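Long-range contact in CCHC-type domain-containing protein (PDB 7C45), which binds RNA and, as an RNase D-type ribonuclease, trims guide RNA, probably as a 3'-5' exonuclease: residues S37-I42 against G190-I195. Residues are numbered along the deposited sequence; the frame is centred on the assembly and turned at random.
Sequences SIALDI and GDVRHI. With CA (calcium ion), chain E; CA (calcium ion), chain F; nucleotides of chain B.
D41 leaves strand 37-42 toward helix 190-195 and carries its charge between two calcium ions. Its CB rests on CG1 of V192 at 3.5 Å, so the first carbon is packed apolarly before any charge begins. CG stands anti to the backbone N (chi1 -172°), which holds the carboxylate out at the metals. There the two oxygens divide the work: OD2 binds the chain E calcium at 2.2 Å, and OD1 binds the chain F calcium at 2.4 Å while taking a weak hydrogen bond from the backbone N of I42. OD2 also accepts a hydrogen bond from a water that in turn accepts one from V192 N, a relay linking strand to helix.

D191 crosses D41 obliquely, the two carboxylate planes 42° apart, and its OD2 binds the same chain E calcium from the helix, at 2.4 Å. The OD2 atoms of D41 and D191 lie 3.3 Å apart, a closeness that the shared cation probably offsets. E43 supplies a further ligand to this ion, and OP1 of U10 of chain B, the bound RNA, touches both metals.

Two residues earlier in the strand, at A39, the contact turns apolar. A39 has a small methyl that lets the helix come near: its CB meets CG2 of I195 at 3.5 Å, tighter than usual van der Waals contact, and CB of V192 lies against the same methyl. V192 and I195 present branched side chains to the strand; V192 CG1 also touches A39 O, I195 CD1 reaches L40 O, and M144 of helix 144-152 packs on I195. Between a central sheet strand and helix 182-202, D41 thus bridges the two ions and D191 joins it at one, the two-metal site characteristic of the DEDD exonucleases in the RNase H-like fold.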
loop_
_atom_site.group_PDB
_atom_site.type_symbol
_atom_site.label_atom_id
_atom_site.label_comp_id
_atom_site.label_asym_id
_atom_site.label_seq_id
_atom_site.Cartn_x
_atom_site.Cartn_y
_atom_site.Cartn_z
ATOM N N SER A 37 2.252 14.745 -2.564
ATOM C CA SER A 37 2.220 13.299 -2.382
ATOM C C SER A 37 1.403 12.659 -3.498
ATOM O O SER A 37 0.339 13.165 -3.860
ATOM C CB SER A 37 1.623 12.915 -1.023
ATOM O OG SER A 37 2.404 13.450 0.017
ATOM N N ILE A 38 1.906 11.545 -4.038
ATOM C CA ILE A 38 1.221 10.800 -5.092
ATOM C C ILE A 38 1.155 9.341 -4.673
ATOM O O ILE A 38 2.194 8.694 -4.546
ATOM C CB ILE A 38 1.936 10.906 -6.450
ATOM C CG1 ILE A 38 2.150 12.360 -6.861
ATOM C CG2 ILE A 38 1.167 10.120 -7.514
ATOM C CD1 ILE A 38 3.011 12.468 -8.049
ATOM N N ALA A 39 -0.055 8.833 -4.453
ATOM C CA ALA A 39 -0.263 7.411 -4.220
ATOM C C ALA A 39 -0.155 6.667 -5.546
ATOM O O ALA A 39 -0.799 7.063 -6.521
ATOM C CB ALA A 39 -1.633 7.171 -3.601
ATOM N N LEU A 40 0.622 5.587 -5.564
ATOM C CA LEU A 40 0.857 4.810 -6.779
ATOM C C LEU A 40 0.502 3.348 -6.580
ATOM O O LEU A 40 0.589 2.813 -5.475
ATOM C CB LEU A 40 2.293 4.892 -7.229
ATOM C CG LEU A 40 2.739 6.240 -7.764
ATOM C CD1 LEU A 40 4.238 6.230 -7.963
ATOM C CD2 LEU A 40 2.045 6.563 -9.089
ATOM N N ASP A 41 0.139 2.709 -7.688
ATOM C CA ASP A 41 -0.222 1.303 -7.726
ATOM C C ASP A 41 -0.007 0.843 -9.164
ATOM O O ASP A 41 0.029 1.655 -10.089
ATOM C CB ASP A 41 -1.662 1.126 -7.254
ATOM C CG ASP A 41 -2.073 -0.315 -7.064
ATOM O OD1 ASP A 41 -1.222 -1.191 -6.929
ATOM O OD2 ASP A 41 -3.286 -0.540 -7.031
ATOM N N ILE A 42 0.148 -0.467 -9.347
ATOM C CA ILE A 42 0.327 -1.013 -10.694
ATOM C C ILE A 42 -0.534 -2.254 -10.836
ATOM O O ILE A 42 -0.561 -3.102 -9.938
ATOM C CB ILE A 42 1.804 -1.352 -10.992
ATOM C CG1 ILE A 42 2.683 -0.098 -10.923
ATOM C CG2 ILE A 42 1.929 -2.012 -12.341
ATOM C CD1 ILE A 42 4.169 -0.403 -11.099
ATOM N N GLY A 190 -9.203 1.427 -6.890
ATOM C CA GLY A 190 -9.507 1.437 -5.464
ATOM C C GLY A 190 -8.288 1.633 -4.582
ATOM O O GLY A 190 -8.322 2.411 -3.630
ATOM N N ASP A 191 -7.191 0.933 -4.878
ATOM C CA ASP A 191 -6.085 0.925 -3.923
ATOM C C ASP A 191 -5.474 2.306 -3.712
ATOM O O ASP A 191 -5.109 2.644 -2.580
ATOM C CB ASP A 191 -4.999 -0.054 -4.345
ATOM C CG ASP A 191 -5.386 -1.491 -4.113
ATOM O OD1 ASP A 191 -6.326 -1.751 -3.341
ATOM O OD2 ASP A 191 -4.736 -2.368 -4.710
ATOM N N VAL A 192 -5.322 3.116 -4.774
ATOM C CA VAL A 192 -4.622 4.382 -4.569
ATOM C C VAL A 192 -5.474 5.348 -3.759
ATOM O O VAL A 192 -4.931 6.178 -3.026
ATOM C CB VAL A 192 -4.167 5.037 -5.884
ATOM C CG1 VAL A 192 -2.923 4.307 -6.447
ATOM C CG2 VAL A 192 -5.320 5.127 -6.902
ATOM N N ARG A 193 -6.803 5.261 -3.874
ATOM C CA ARG A 193 -7.657 6.029 -2.963
ATOM C C ARG A 193 -7.359 5.651 -1.521
ATOM O O ARG A 193 -7.200 6.515 -0.654
ATOM C CB ARG A 193 -9.142 5.784 -3.252
ATOM C CG ARG A 193 -9.672 6.278 -4.582
ATOM C CD ARG A 193 -11.197 6.239 -4.557
ATOM N NE ARG A 193 -11.779 6.366 -5.874
ATOM C CZ ARG A 193 -12.229 5.350 -6.603
ATOM N NH1 ARG A 193 -12.146 4.100 -6.154
ATOM N NH2 ARG A 193 -12.739 5.573 -7.802
ATOM N N HIS A 194 -7.293 4.352 -1.254
ATOM C CA HIS A 194 -7.008 3.862 0.092
ATOM C C HIS A 194 -5.617 4.261 0.552
ATOM O O HIS A 194 -5.421 4.609 1.707
ATOM C CB HIS A 194 -7.152 2.347 0.123
ATOM C CG HIS A 194 -8.527 1.880 -0.205
ATOM N ND1 HIS A 194 -9.656 2.591 0.141
ATOM C CD2 HIS A 194 -8.957 0.777 -0.854
ATOM C CE1 HIS A 194 -10.726 1.944 -0.284
ATOM N NE2 HIS A 194 -10.329 0.841 -0.888
ATOM N N ILE A 195 -4.641 4.228 -0.350
ATOM C CA ILE A 195 -3.295 4.650 0.004
ATOM C C ILE A 195 -3.278 6.116 0.406
ATOM O O ILE A 195 -2.655 6.490 1.403
ATOM C CB ILE A 195 -2.333 4.378 -1.165
ATOM C CG1 ILE A 195 -2.161 2.867 -1.307
ATOM C CG2 ILE A 195 -0.998 5.050 -0.891
ATOM C CD1 ILE A 195 -1.432 2.407 -2.612
HETATM CA CA CA E . -4.029 -2.607 -7.006
HETATM CA CA CA F . -0.430 -3.029 -5.610
ATOM P P U B 10 -2.081 -5.434 -5.944
ATOM O OP1 U B 10 -2.486 -4.102 -6.431
ATOM O OP2 U B 10 -3.007 -6.248 -5.100
ATOM O "O5'" U B 10 -1.649 -6.337 -7.189
ATOM C "C5'" U B 10 -0.956 -5.756 -8.281
ATOM C "C4'" U B 10 -0.609 -6.781 -9.329
ATOM O "O4'" U B 10 0.006 -7.916 -8.689
ATOM C "C3'" U B 10 -1.780 -7.381 -10.088
ATOM O "O3'" U B 10 -2.206 -6.567 -11.157
ATOM C "C2'" U B 10 -1.224 -8.714 -10.559
ATOM O "O2'" U B 10 -0.416 -8.515 -11.711
ATOM C "C1'" U B 10 -0.320 -9.096 -9.388
ATOM N N1 U B 10 -0.974 -10.027 -8.449
ATOM C C2 U B 10 -0.966 -11.351 -8.825
ATOM O O2 U B 10 -0.465 -11.721 -9.877
ATOM N N3 U B 10 -1.570 -12.198 -7.929
ATOM C C4 U B 10 -2.150 -11.847 -6.727
ATOM O O4 U B 10 -2.652 -12.726 -6.033
ATOM C C5 U B 10 -2.105 -10.452 -6.405
ATOM C C6 U B 10 -1.526 -9.605 -7.260
HETATM O O HOH W 1 -5.003 1.728 -7.227
HETATM O O HOH W 2 0.922 -3.329 -7.545
HETATM O O HOH W 3 -6.621 -1.387 -6.928
HETATM O O HOH W 4 -5.868 -4.278 -7.054
HETATM O O HOH W 5 -0.975 -2.343 -3.332
HETATM O O HOH W 6 1.709 -2.193 -4.686
#